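Local coordinates for uncharacterized protein (Bacteroides ovatus, PDB 3P02) that is of unknown function but carries a C-terminal beta-sheet domain of the BT_3044-like family behind a DUF4973 domain of the E-set clan, at residues 211-216 against 231-236; 237-242 against 274-279. All coordinates share one frame; numbering follows the deposited sequence.

In the fold
Both contacts reach the same antiparallel sheet of the BT_3044-like C-terminal region, although the 237-242 side is mostly loop, and their centres lie about 12 Å apart. In contact 1 strand 211-216 pairs with 231-236; the chain then turns straight into 237-242, which meets the end of strand 262-278 in contact 2. The two are in series along the chain. Phe241 of contact 2 joins them: its CB is 3.6 Å from Ala234 CB, and its CE1 lies 3.7 Å from Val212 CG1. A probable hydrogen bond of 2.9 Å from Asn236 ND2 to Tyr279 OH adds a polar tie. The function is unknown, and neither contact can be tied to an active site.

Contact 1: 211-216 against 231-236; sequences KVFLQF and KIWAEN
Phe213 and Trp233 face each other as a hydrogen-bonded pair of the antiparallel beta hairpin formed by strands 211-220 and 228-234. Two backbone bonds join them, and the one from Phe213 N to Trp233 O is 2.8 Å long; Gln215 and Lys231 form the next such pair. Trp233 holds CG between its backbone N and carbonyl carbon (chi1 71°), a position from which the indole can lean across Phe213 and set one face on Phe213 CB. That CB sits over the centre of the six-membered ring, 3.5 Å from the centroid, in a CH-pi contact. The phenyl plane is turned only 11° from that of the five-membered ring, but the two are slid apart and barely overlap. Farther along the indole, Gln215 CB meets the edge at Trp233 CZ3, 3.7 Å away. An alanine in place of Trp233 would probably leave Phe213 CB and Gln215 CB without their aromatic partner and open a gap on this face of the hairpin. In the conformer given, the Gln215 chain lies beside Lys231, pointing the same way, with OE1 near Lys231 CD. Val212, Leu214 and Ile232 occupy the other face, where Ile232 CG1 lies 3.7 Å from both Val212 CG1 and Leu214 CD2. Phe274 of strand 262-278 packs on Val212 and Ile232 from that side. Beyond the paired strands, Glu235 lays its CG and carboxylate beside Phe213 CE1 and CZ, the carboxylate plane 38° from the ring. One water accepts from Lys211 NZ and donates to Glu235 OE1 at 2.7 Å, linking the two side chains.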
# COMPACT_ATOMS: atom_id res chain seq x y z
N LYS A 211 2.23 5.47 15.59
CA LYS A 211 1.78 6.29 14.47
C LYS A 211 1.92 7.80 14.72
O LYS A 211 1.47 8.34 15.75
CB LYS A 211 0.30 6.00 14.18
CG LYS A 211 0.10 4.64 13.49
CD LYS A 211 -1.38 4.23 13.41
CE LYS A 211 -2.17 5.14 12.49
NZ LYS A 211 -3.64 4.84 12.54
N VAL A 212 2.56 8.48 13.77
CA VAL A 212 2.72 9.94 13.79
C VAL A 212 2.10 10.46 12.51
O VAL A 212 2.49 10.03 11.41
CB VAL A 212 4.20 10.37 13.94
CG1 VAL A 212 4.30 11.90 13.85
CG2 VAL A 212 4.78 9.86 15.26
N PHE A 213 1.11 11.34 12.64
CA PHE A 213 0.38 11.87 11.51
C PHE A 213 0.99 13.15 11.01
O PHE A 213 1.48 13.97 11.80
CB PHE A 213 -1.08 12.14 11.91
CG PHE A 213 -1.88 10.91 12.28
CD1 PHE A 213 -1.84 10.39 13.58
CD2 PHE A 213 -2.66 10.25 11.33
CE1 PHE A 213 -2.54 9.21 13.91
CE2 PHE A 213 -3.37 9.09 11.66
CZ PHE A 213 -3.32 8.58 12.95
N LEU A 214 0.95 13.33 9.69
CA LEU A 214 1.40 14.54 8.98
C LEU A 214 0.31 15.01 8.09
O LEU A 214 -0.25 14.19 7.33
CB LEU A 214 2.66 14.28 8.12
CG LEU A 214 3.95 13.97 8.92
CD1 LEU A 214 5.02 13.35 8.00
CD2 LEU A 214 4.47 15.24 9.63
N GLN A 215 0.03 16.31 8.14
CA GLN A 215 -0.96 16.90 7.24
C GLN A 215 -0.28 17.93 6.37
O GLN A 215 0.40 18.81 6.89
CB GLN A 215 -2.12 17.52 8.03
CG GLN A 215 -3.19 18.18 7.15
CD GLN A 215 -4.30 18.76 7.98
OE1 GLN A 215 -4.48 18.41 9.15
NE2 GLN A 215 -5.08 19.65 7.40
N PHE A 216 -0.44 17.79 5.05
CA PHE A 216 0.13 18.72 4.07
C PHE A 216 -0.93 19.77 3.77
O PHE A 216 -1.89 19.48 3.06
CB PHE A 216 0.52 17.94 2.80
CG PHE A 216 1.65 16.98 3.02
CD1 PHE A 216 1.41 15.71 3.57
CD2 PHE A 216 2.96 17.34 2.74
CE1 PHE A 216 2.46 14.82 3.80
CE2 PHE A 216 4.01 16.43 2.94
CZ PHE A 216 3.76 15.18 3.49
N LYS A 231 0.76 20.11 9.68
CA LYS A 231 0.38 19.75 11.04
C LYS A 231 1.06 18.41 11.33
O LYS A 231 1.21 17.59 10.43
CB LYS A 231 -1.14 19.64 11.21
CG LYS A 231 -1.83 21.01 11.08
CD LYS A 231 -3.34 20.91 11.13
CE LYS A 231 -4.00 22.25 10.90
NZ LYS A 231 -5.48 22.14 10.90
N ILE A 232 1.44 18.20 12.58
CA ILE A 232 2.02 16.94 13.04
C ILE A 232 1.36 16.58 14.37
O ILE A 232 1.22 17.45 15.24
CB ILE A 232 3.58 16.97 13.13
CG1 ILE A 232 4.14 15.54 13.32
CG2 ILE A 232 4.08 17.96 14.24
CD1 ILE A 232 5.72 15.44 13.25
N TRP A 233 0.96 15.31 14.55
CA TRP A 233 0.36 14.93 15.82
C TRP A 233 0.37 13.42 16.01
O TRP A 233 0.64 12.67 15.08
CB TRP A 233 -1.09 15.48 15.92
CG TRP A 233 -2.09 14.80 15.03
CD1 TRP A 233 -2.99 13.84 15.39
CD2 TRP A 233 -2.34 15.08 13.63
NE1 TRP A 233 -3.76 13.48 14.31
CE2 TRP A 233 -3.40 14.23 13.22
CE3 TRP A 233 -1.83 16.01 12.71
CZ2 TRP A 233 -3.94 14.29 11.93
CZ3 TRP A 233 -2.31 16.01 11.41
CH2 TRP A 233 -3.35 15.15 11.03
N ALA A 234 0.03 12.97 17.23
CA ALA A 234 -0.14 11.56 17.52
C ALA A 234 -1.50 11.37 18.11
O ALA A 234 -2.07 12.31 18.66
CB ALA A 234 0.93 11.07 18.50
N GLU A 235 -2.06 10.17 17.96
CA GLU A 235 -3.33 9.83 18.62
C GLU A 235 -3.10 9.06 19.93
O GLU A 235 -3.94 9.12 20.82
CB GLU A 235 -4.24 8.98 17.72
CG GLU A 235 -4.90 9.79 16.63
CD GLU A 235 -5.77 8.97 15.69
OE1 GLU A 235 -5.76 7.72 15.78
OE2 GLU A 235 -6.44 9.60 14.85
N ASN A 236 -2.00 8.29 20.00
CA ASN A 236 -1.68 7.45 21.16
C ASN A 236 -1.13 8.29 22.31
O ASN A 236 0.03 8.73 22.25
CB ASN A 236 -0.70 6.36 20.77
CG ASN A 236 -0.39 5.41 21.91
OD1 ASN A 236 -1.10 5.39 22.95
ND2 ASN A 236 0.62 4.57 21.75
O HOH W 1 -0.55 7.83 17.53
O HOH W 2 -3.88 5.86 15.25

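Contact 2: 237-242 against 274-279; sequences EKLKFN and FDFVDY
Asn242 and Asp275 form an antiparallel hydrogen-bonded pair: Asn242 N donates to Asp275 O at 3.0 Å, and Asp275 N returns a bond to Asn242 O. A third backbone bond, from Val277 N to Leu239 O, spans 2.7 Å and is more bent, with 146° at the hydrogen. Among the aromatic contacts, Phe241 brings its CE1 over one face of the Phe274 ring, offset toward the rim and 3.4 Å from Phe274 CD1; with the planes at 31° the pair is oblique. Lys238 CB lies over a face of Tyr279, 3.5 Å from Tyr279 CZ, in a CH-pi contact, and the two side chains cross at about a right angle; the Tyr279 hydroxyl is engaged by Asn236 ND2. Apolar contact is made where Leu239 CD2 approaches Phe276 CD2, 3.8 Å away. Among the polar side chains, Asp275 OD2 bonds Tyr244 and accepts a hydrogen bond from a water 2.7 Å from OD2, while Lys240 NZ reaches a salt bridge with Glu286. The contact thus lies at the start of the pairing between the neighbouring antiparallel strands 242-255 and 262-278, where the 3-10 segment 237-239 and the loop after it carry the chain from strand 228-234 into strand 242-255.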
# COMPACT_ATOMS: atom_id res chain seq x y z
N GLU A 237 -1.93 8.49 23.38
CA GLU A 237 -1.50 9.28 24.55
C GLU A 237 -0.28 8.66 25.26
O GLU A 237 0.50 9.41 25.86
CB GLU A 237 -2.65 9.47 25.54
CG GLU A 237 -3.81 10.31 25.03
CD GLU A 237 -3.52 11.76 24.68
OE1 GLU A 237 -2.76 12.43 25.42
OE2 GLU A 237 -4.08 12.25 23.67
N LYS A 238 -0.10 7.32 25.16
CA LYS A 238 1.05 6.63 25.80
C LYS A 238 2.38 6.98 25.13
O LYS A 238 3.41 6.85 25.77
CB LYS A 238 0.87 5.12 25.81
CG LYS A 238 -0.36 4.68 26.60
CD LYS A 238 -0.33 3.18 26.82
CE LYS A 238 -1.63 2.68 27.42
NZ LYS A 238 -1.45 1.32 28.00
N LEU A 239 2.36 7.49 23.87
CA LEU A 239 3.60 7.92 23.20
C LEU A 239 4.25 9.12 23.86
O LEU A 239 5.43 9.40 23.59
CB LEU A 239 3.27 8.33 21.76
CG LEU A 239 3.54 7.44 20.61
CD1 LEU A 239 3.47 8.25 19.31
CD2 LEU A 239 4.90 6.77 20.71
N LYS A 240 3.46 9.91 24.63
CA LYS A 240 3.89 11.16 25.25
C LYS A 240 4.51 12.04 24.16
O LYS A 240 5.60 12.59 24.32
CB LYS A 240 4.84 10.92 26.45
CG LYS A 240 4.14 10.24 27.61
CD LYS A 240 5.15 9.67 28.59
CE LYS A 240 4.52 8.87 29.71
NZ LYS A 240 5.57 8.29 30.60
N PHE A 241 3.84 12.06 22.99
CA PHE A 241 4.29 12.84 21.84
C PHE A 241 4.35 14.31 22.17
O PHE A 241 3.37 14.88 22.65
CB PHE A 241 3.35 12.61 20.65
CG PHE A 241 3.74 13.33 19.39
CD1 PHE A 241 4.55 12.71 18.44
CD2 PHE A 241 3.25 14.60 19.11
CE1 PHE A 241 4.87 13.36 17.23
CE2 PHE A 241 3.61 15.27 17.92
CZ PHE A 241 4.41 14.64 17.00
N ASN A 242 5.49 14.95 21.91
CA ASN A 242 5.63 16.38 22.18
C ASN A 242 6.47 17.00 21.05
O ASN A 242 7.68 16.80 20.99
CB ASN A 242 6.25 16.61 23.56
CG ASN A 242 6.32 18.06 23.94
OD1 ASN A 242 5.55 18.88 23.45
ND2 ASN A 242 7.29 18.42 24.76
N PHE A 274 10.38 16.11 17.50
CA PHE A 274 9.46 15.70 18.54
C PHE A 274 10.03 14.66 19.45
O PHE A 274 10.73 13.74 19.02
CB PHE A 274 8.12 15.18 17.96
CG PHE A 274 8.23 13.94 17.09
CD1 PHE A 274 8.19 12.66 17.65
CD2 PHE A 274 8.41 14.05 15.72
CE1 PHE A 274 8.29 11.51 16.85
CE2 PHE A 274 8.48 12.90 14.92
CZ PHE A 274 8.43 11.64 15.49
N ASP A 275 9.63 14.75 20.72
CA ASP A 275 9.91 13.72 21.70
C ASP A 275 8.80 12.67 21.65
O ASP A 275 7.65 13.00 21.39
CB ASP A 275 10.00 14.29 23.13
CG ASP A 275 11.20 15.15 23.43
OD1 ASP A 275 12.22 15.06 22.67
OD2 ASP A 275 11.17 15.84 24.47
N PHE A 276 9.15 11.42 21.99
CA PHE A 276 8.18 10.35 22.14
C PHE A 276 8.81 9.30 23.01
O PHE A 276 10.04 9.28 23.17
CB PHE A 276 7.71 9.76 20.80
CG PHE A 276 8.72 8.84 20.19
CD1 PHE A 276 9.80 9.35 19.46
CD2 PHE A 276 8.62 7.45 20.35
CE1 PHE A 276 10.77 8.48 18.95
CE2 PHE A 276 9.60 6.60 19.86
CZ PHE A 276 10.66 7.11 19.15
N VAL A 277 7.98 8.40 23.53
CA VAL A 277 8.46 7.34 24.40
C VAL A 277 8.25 5.98 23.73
O VAL A 277 7.16 5.74 23.18
CB VAL A 277 7.70 7.43 25.75
CG1 VAL A 277 8.03 6.26 26.66
CG2 VAL A 277 7.99 8.76 26.46
N ASP A 278 9.25 5.11 23.81
CA ASP A 278 9.14 3.74 23.38
C ASP A 278 8.85 2.96 24.67
O ASP A 278 9.75 2.80 25.51
CB ASP A 278 10.42 3.26 22.69
CG ASP A 278 10.39 1.79 22.31
OD1 ASP A 278 9.57 1.02 22.91
OD2 ASP A 278 11.19 1.39 21.44
N TYR A 279 7.60 2.56 24.88
CA TYR A 279 7.22 1.89 26.13
C TYR A 279 6.98 0.39 25.90
O TYR A 279 6.40 -0.27 26.77
CB TYR A 279 5.97 2.59 26.73
CG TYR A 279 4.74 2.52 25.84
CD1 TYR A 279 4.55 3.42 24.79
CD2 TYR A 279 3.74 1.56 26.07
CE1 TYR A 279 3.45 3.33 23.95
CE2 TYR A 279 2.61 1.49 25.27
CZ TYR A 279 2.46 2.38 24.21
OH TYR A 279 1.35 2.31 23.39
O HOH W 3 8.94 15.76 25.96